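Long-range contacts in protein Kif13b (Mus musculus, PDB 5B64), which probably moves cargo along microtubules as a kinesin-3 motor, its stalk fragment here bound to another protein, probably a Dlg-type guanylate kinase domain: residues Y41-Q46 with P65-R70; R92-E97 with S110-A115. All coordinates share one frame; numbering follows the deposited sequence.

Contact 1. Residues Y41-Q46 with P65-R70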
loop_
_atom_site.group_PDB
_atom_site.type_symbol
_atom_site.label_atom_id
_atom_site.label_comp_id
_atom_site.label_asym_id
_atom_site.label_seq_id
_atom_site.Cartn_x
_atom_site.Cartn_y
_atom_site.Cartn_z
ATOM N N TYR B 41 -8.353 2.320 16.887
ATOM C CA TYR B 41 -8.616 1.197 17.775
ATOM C C TYR B 41 -9.279 1.719 19.036
ATOM O O TYR B 41 -8.705 2.523 19.758
ATOM C CB TYR B 41 -7.339 0.414 18.095
ATOM C CG TYR B 41 -6.702 -0.184 16.863
ATOM C CD1 TYR B 41 -7.156 -1.398 16.328
ATOM C CD2 TYR B 41 -5.663 0.486 16.204
ATOM C CE1 TYR B 41 -6.578 -1.929 15.179
ATOM C CE2 TYR B 41 -5.084 -0.036 15.068
ATOM C CZ TYR B 41 -5.544 -1.236 14.553
ATOM O OH TYR B 41 -4.955 -1.722 13.407
ATOM N N LYS B 42 -10.513 1.281 19.260
ATOM C CA LYS B 42 -11.273 1.670 20.428
ATOM C C LYS B 42 -11.598 0.433 21.263
ATOM O O LYS B 42 -11.888 -0.633 20.725
ATOM C CB LYS B 42 -12.576 2.341 20.005
ATOM C CG LYS B 42 -12.532 3.847 19.810
ATOM C CD LYS B 42 -13.950 4.344 19.531
ATOM C CE LYS B 42 -13.983 5.788 19.040
ATOM N NZ LYS B 42 -15.340 6.161 18.527
ATOM N N VAL B 43 -11.563 0.580 22.582
ATOM C CA VAL B 43 -11.898 -0.519 23.469
ATOM C C VAL B 43 -13.399 -0.528 23.822
ATOM O O VAL B 43 -13.956 0.489 24.265
ATOM C CB VAL B 43 -11.022 -0.492 24.748
ATOM C CG1 VAL B 43 -11.419 -1.611 25.717
ATOM C CG2 VAL B 43 -9.543 -0.579 24.389
ATOM N N THR B 44 -14.043 -1.673 23.583
ATOM C CA THR B 44 -15.418 -1.921 24.008
ATOM C C THR B 44 -15.534 -3.233 24.768
ATOM O O THR B 44 -14.554 -3.912 25.065
ATOM C CB THR B 44 -16.382 -2.083 22.823
ATOM O OG1 THR B 44 -15.644 -2.219 21.595
ATOM C CG2 THR B 44 -17.401 -0.932 22.762
ATOM N N LEU B 45 -16.767 -3.612 25.050
ATOM C CA LEU B 45 -17.010 -4.906 25.649
ATOM C C LEU B 45 -17.597 -5.902 24.659
ATOM O O LEU B 45 -18.164 -5.544 23.617
ATOM C CB LEU B 45 -17.931 -4.761 26.850
ATOM C CG LEU B 45 -17.330 -3.882 27.948
ATOM C CD1 LEU B 45 -18.181 -3.960 29.218
ATOM C CD2 LEU B 45 -15.858 -4.193 28.241
ATOM N N GLN B 46 -17.423 -7.169 24.981
ATOM C CA GLN B 46 -18.260 -8.183 24.386
ATOM C C GLN B 46 -18.488 -9.284 25.403
ATOM O O GLN B 46 -17.785 -9.389 26.413
ATOM C CB GLN B 46 -17.685 -8.721 23.068
ATOM C CG GLN B 46 -16.473 -9.645 23.193
ATOM C CD GLN B 46 -15.898 -10.027 21.819
ATOM O OE1 GLN B 46 -16.624 -10.061 20.815
ATOM N NE2 GLN B 46 -14.589 -10.292 21.770
ATOM N N PRO B 65 -12.851 -7.350 27.398
ATOM C CA PRO B 65 -12.643 -6.335 26.361
ATOM C C PRO B 65 -12.594 -6.881 24.933
ATOM O O PRO B 65 -12.096 -7.982 24.661
ATOM C CB PRO B 65 -11.297 -5.708 26.742
ATOM C CG PRO B 65 -11.087 -6.073 28.171
ATOM C CD PRO B 65 -11.755 -7.380 28.381
ATOM N N ALA B 66 -13.135 -6.083 24.023
ATOM C CA ALA B 66 -13.015 -6.323 22.589
ATOM C C ALA B 66 -12.592 -5.014 21.919
ATOM O O ALA B 66 -12.628 -3.940 22.537
ATOM C CB ALA B 66 -14.331 -6.850 21.998
ATOM N N ILE B 67 -12.185 -5.104 20.661
ATOM C CA ILE B 67 -11.550 -3.982 19.999
ATOM C C ILE B 67 -12.336 -3.544 18.781
ATOM O O ILE B 67 -12.515 -4.319 17.826
ATOM C CB ILE B 67 -10.126 -4.344 19.542
ATOM C CG1 ILE B 67 -9.320 -4.941 20.700
ATOM C CG2 ILE B 67 -9.455 -3.131 18.905
ATOM C CD1 ILE B 67 -9.186 -4.039 21.887
ATOM N N GLN B 68 -12.800 -2.301 18.815
ATOM C CA GLN B 68 -13.466 -1.735 17.663
ATOM C C GLN B 68 -12.419 -1.177 16.727
ATOM O O GLN B 68 -11.618 -0.334 17.114
ATOM C CB GLN B 68 -14.446 -0.643 18.060
ATOM C CG GLN B 68 -14.960 0.118 16.853
ATOM C CD GLN B 68 -16.188 0.938 17.165
ATOM O OE1 GLN B 68 -17.257 0.387 17.441
ATOM N NE2 GLN B 68 -16.047 2.265 17.126
ATOM N N VAL B 69 -12.432 -1.672 15.496
ATOM C CA VAL B 69 -11.417 -1.345 14.521
ATOM C C VAL B 69 -12.073 -0.527 13.410
ATOM O O VAL B 69 -12.983 -0.997 12.730
ATOM C CB VAL B 69 -10.764 -2.627 13.953
ATOM C CG1 VAL B 69 -9.664 -2.274 12.971
ATOM C CG2 VAL B 69 -10.219 -3.501 15.076
ATOM N N ARG B 70 -11.637 0.716 13.250
ATOM C CA ARG B 70 -12.245 1.580 12.255
ATOM C C ARG B 70 -11.208 2.109 11.264
ATOM O O ARG B 70 -10.119 2.549 11.655
ATOM C CB ARG B 70 -13.015 2.726 12.919
ATOM C CG ARG B 70 -14.123 3.295 12.039
ATOM C CD ARG B 70 -14.638 4.644 12.540
ATOM N NE ARG B 70 -15.289 4.557 13.846
ATOM C CZ ARG B 70 -16.605 4.468 14.025
ATOM N NH1 ARG B 70 -17.421 4.454 12.977
ATOM N NH2 ARG B 70 -17.108 4.399 15.252
HETATM O O HOH W 1 -17.880 5.056 17.948
#

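Contact 2. Residues R92-E97 with S110-A115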
loop_
_atom_site.group_PDB
_atom_site.type_symbol
_atom_site.label_atom_id
_atom_site.label_comp_id
_atom_site.label_asym_id
_atom_site.label_seq_id
_atom_site.Cartn_x
_atom_site.Cartn_y
_atom_site.Cartn_z
ATOM N N ARG B 92 4.390 -5.105 14.868
ATOM C CA ARG B 92 5.766 -4.924 15.343
ATOM C C ARG B 92 6.821 -5.413 14.350
ATOM O O ARG B 92 7.772 -4.691 14.065
ATOM C CB ARG B 92 5.967 -5.613 16.690
ATOM C CG ARG B 92 5.123 -5.016 17.796
ATOM C CD ARG B 92 5.292 -5.777 19.097
ATOM N NE ARG B 92 4.352 -5.309 20.110
ATOM C CZ ARG B 92 3.555 -6.094 20.822
ATOM N NH1 ARG B 92 3.581 -7.413 20.658
ATOM N NH2 ARG B 92 2.737 -5.555 21.715
ATOM N N ASP B 93 6.640 -6.628 13.832
ATOM C CA ASP B 93 7.492 -7.179 12.770
ATOM C C ASP B 93 7.565 -6.281 11.562
ATOM O O ASP B 93 8.664 -5.959 11.102
ATOM C CB ASP B 93 6.989 -8.538 12.299
ATOM C CG ASP B 93 7.290 -9.648 13.288
ATOM O OD1 ASP B 93 8.012 -9.382 14.279
ATOM O OD2 ASP B 93 6.805 -10.788 13.071
ATOM N N LEU B 94 6.396 -5.887 11.047
ATOM C CA LEU B 94 6.324 -5.080 9.825
ATOM C C LEU B 94 6.989 -3.723 10.055
ATOM O O LEU B 94 7.721 -3.207 9.205
ATOM C CB LEU B 94 4.876 -4.877 9.397
ATOM C CG LEU B 94 4.671 -4.300 7.993
ATOM C CD1 LEU B 94 5.258 -5.224 6.923
ATOM C CD2 LEU B 94 3.182 -4.018 7.709
ATOM N N TYR B 95 6.746 -3.177 11.236
ATOM C CA TYR B 95 7.338 -1.917 11.633
ATOM C C TYR B 95 8.869 -1.970 11.662
ATOM O O TYR B 95 9.542 -1.095 11.116
ATOM C CB TYR B 95 6.806 -1.520 13.006
ATOM C CG TYR B 95 7.306 -0.188 13.459
ATOM C CD1 TYR B 95 6.728 0.988 12.991
ATOM C CD2 TYR B 95 8.368 -0.094 14.356
ATOM C CE1 TYR B 95 7.186 2.234 13.422
ATOM C CE2 TYR B 95 8.843 1.146 14.778
ATOM C CZ TYR B 95 8.246 2.306 14.307
ATOM O OH TYR B 95 8.712 3.535 14.729
ATOM N N GLN B 96 9.416 -2.990 12.313
ATOM C CA GLN B 96 10.861 -3.109 12.431
ATOM C C GLN B 96 11.448 -3.388 11.055
ATOM O O GLN B 96 12.535 -2.931 10.731
ATOM C CB GLN B 96 11.237 -4.211 13.413
ATOM C CG GLN B 96 12.723 -4.379 13.580
ATOM C CD GLN B 96 13.074 -5.510 14.539
ATOM O OE1 GLN B 96 12.474 -6.591 14.499
ATOM N NE2 GLN B 96 14.046 -5.263 15.412
ATOM N N GLU B 97 10.708 -4.128 10.239
ATOM C CA GLU B 97 11.128 -4.370 8.871
ATOM C C GLU B 97 11.183 -3.053 8.086
ATOM O O GLU B 97 12.109 -2.816 7.314
ATOM C CB GLU B 97 10.201 -5.375 8.179
ATOM C CG GLU B 97 10.864 -6.049 7.001
ATOM C CD GLU B 97 9.904 -6.836 6.115
ATOM O OE1 GLU B 97 10.335 -7.282 5.013
ATOM O OE2 GLU B 97 8.733 -7.005 6.513
ATOM N N SER B 110 5.921 -1.247 -2.964
ATOM C CA SER B 110 4.661 -1.983 -3.081
ATOM C C SER B 110 4.457 -2.959 -1.918
ATOM O O SER B 110 3.353 -3.095 -1.391
ATOM C CB SER B 110 4.586 -2.728 -4.411
ATOM O OG SER B 110 3.288 -3.290 -4.602
ATOM N N TYR B 111 5.535 -3.631 -1.524
ATOM C CA TYR B 111 5.475 -4.552 -0.420
ATOM C C TYR B 111 4.894 -3.880 0.833
ATOM O O TYR B 111 3.969 -4.402 1.436
ATOM C CB TYR B 111 6.844 -5.191 -0.151
ATOM C CG TYR B 111 6.878 -5.901 1.186
ATOM C CD1 TYR B 111 7.196 -5.207 2.353
ATOM C CD2 TYR B 111 6.544 -7.249 1.291
ATOM C CE1 TYR B 111 7.197 -5.829 3.571
ATOM C CE2 TYR B 111 6.553 -7.887 2.517
ATOM C CZ TYR B 111 6.881 -7.169 3.657
ATOM O OH TYR B 111 6.894 -7.775 4.898
ATOM N N PHE B 112 5.430 -2.729 1.219
ATOM C CA PHE B 112 4.917 -2.006 2.385
ATOM C C PHE B 112 3.516 -1.434 2.151
ATOM O O PHE B 112 2.696 -1.400 3.075
ATOM C CB PHE B 112 5.910 -0.927 2.884
ATOM C CG PHE B 112 7.146 -1.512 3.528
ATOM C CD1 PHE B 112 7.083 -2.085 4.796
ATOM C CD2 PHE B 112 8.357 -1.554 2.840
ATOM C CE1 PHE B 112 8.220 -2.670 5.378
ATOM C CE2 PHE B 112 9.511 -2.129 3.421
ATOM C CZ PHE B 112 9.438 -2.690 4.691
ATOM N N LYS B 113 3.234 -0.999 0.924
ATOM C CA LYS B 113 1.922 -0.428 0.636
ATOM C C LYS B 113 0.824 -1.475 0.834
ATOM O O LYS B 113 -0.229 -1.188 1.400
ATOM C CB LYS B 113 1.847 0.147 -0.787
ATOM C CG LYS B 113 0.446 0.687 -1.133
ATOM C CD LYS B 113 0.273 0.994 -2.624
ATOM C CE LYS B 113 -0.798 0.107 -3.305
ATOM N NZ LYS B 113 -2.222 0.615 -3.235
ATOM N N ARG B 114 1.085 -2.691 0.363
ATOM C CA ARG B 114 0.082 -3.735 0.352
ATOM C C ARG B 114 -0.044 -4.472 1.682
ATOM O O ARG B 114 -1.071 -5.096 1.936
ATOM C CB ARG B 114 0.357 -4.725 -0.789
ATOM C CG ARG B 114 0.286 -4.099 -2.140
ATOM C CD ARG B 114 0.327 -5.110 -3.249
ATOM N NE ARG B 114 -0.952 -5.779 -3.503
ATOM C CZ ARG B 114 -1.967 -5.245 -4.181
ATOM N NH1 ARG B 114 -1.896 -3.997 -4.653
ATOM N NH2 ARG B 114 -3.070 -5.961 -4.376
ATOM N N ALA B 115 0.983 -4.410 2.529
ATOM C CA ALA B 115 0.970 -5.191 3.759
ATOM C C ALA B 115 0.099 -4.532 4.824
ATOM O O ALA B 115 0.453 -3.484 5.374
ATOM C CB ALA B 115 2.406 -5.452 4.281
#

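Contact 1. Residues Y41-Q46 with P65-R70
Lys42 and Gln68 face each other as a hydrogen-bonded pair of an antiparallel beta ladder, joining edge strand 40-46 to central strand 64-71 of a three-stranded antiparallel sheet. Lys42 N reaches Gln68 O at 2.9 Å, and Gln68 N returns to Lys42 O at 2.7 Å. Two residues on, Thr44 N bonds Ala66 O at 2.9 Å, and Ala66 N bonds Thr44 O at 2.8 Å. The non-hydrogen-bonded pairs Tyr41-Val69 and Val43-Ile67 alternate with these, and the short strand segments run at 130° to one another, a strong twist.

Tyr41, Val43, Ile67 and Val69 share the apolar face. With CG of Tyr41 anti to its carbonyl carbon (chi1 -61°), the Tyr41 and Val69 side chains lie side by side, CE1 3.8 Å from Val69 CG1, while Ile67 CG2 meets the ring edge at CD1 of Tyr41, 3.9 Å away. Helix 9-34 packs on this face through Val25, Ala28 and Ser29 against Tyr41, and helix 81-100 through Met91 on Tyr41 and Leu84 on Ile67. The Tyr41 hydroxyl is hydrogen-bonded to the carbonyl of Phe118, tying the sheet to the chain's C-terminal part.

The face bearing Lys42, Thr44, Ala66 and Gln68 is more polar. The Lys42 and Gln68 side chains lie side by side, and Lys42 NZ donates to a water at 2.8 Å that also accepts a weak bond from Gln68 NE2. Arg70 brings a like charge near Lys42, and Glu40 forms long, weak ion pairs with both, which may offset some of the repulsion. At the strand's far end CG of Gln46 sits between backbone N and carbonyl carbon (chi1 73°), and the carboxamide NE2 rests 3.5 Å from the Ala66 methyl CB.

Contact 2. Residues R92-E97 with S110-A115
Tyr111 OH is gripped by two groups: it donates to Glu97 OE2 at 2.6 Å, and it is hydrogen-bonded to a basic side chain of the other protein chain in the assembly. Glu97 and Tyr111 meet tip to tip, the carboxylate and ring planes 66° apart, and OE2 uses its syn lone pair. CG of Glu97 is anti to its backbone N (chi1 -158°) and the chain is extended beyond it, which carries the carboxylate across the gap.

The contact joins helix 81-100 to helix 106-114 in an antiparallel helical hairpin, the short segments crossing at 152°. The axes of these segments come no nearer than 11.6 Å, so long side chains bridge the interval. Leu94 reaches between the helices: CD1 lies 3.6 Å from Tyr111 OH, the two side chains sliding past each other in opposite directions, and CD2 lies 3.8 Å from Ala115 CB, just past the helix end. Phe112 turns its ring edge to the first helix, CE1 3.9 Å from the carbonyl O of Leu94, while CZ comes within 3.7 Å of Glu97 O.

Tyr111 and Phe112 each also pack on an aromatic side chain of the other protein, and Glu97 OE1 is hydrogen-bonded to a polar and an aromatic side chain of it. The Tyr111-Glu97 pair therefore serves both hairpin and interface, and the basic group bonded to Tyr111 OH would be expected to polarise the hydroxyl and strengthen its bond to Glu97 OE2.

Contact 1 is partly buried, with exposed residues such as Lys42 and Thr44 on its more polar face; contact 2 is buried, though its centre lies 16 Å from that of the chain against 8 Å for contact 1. They sit in series along the sequence, nearest atoms about 10 Å apart, and do not touch. Helix 81-100 links them: Leu84 and Met91 pack on the sheet of contact 1, while residues 92-97 carry one side of contact 2. Contact 1 rests on repeated backbone bonds. Contact 2 has no backbone bond between its segments; a tyrosine-carboxylate pair and apolar side chains join them beside the other protein, which does not touch contact 1.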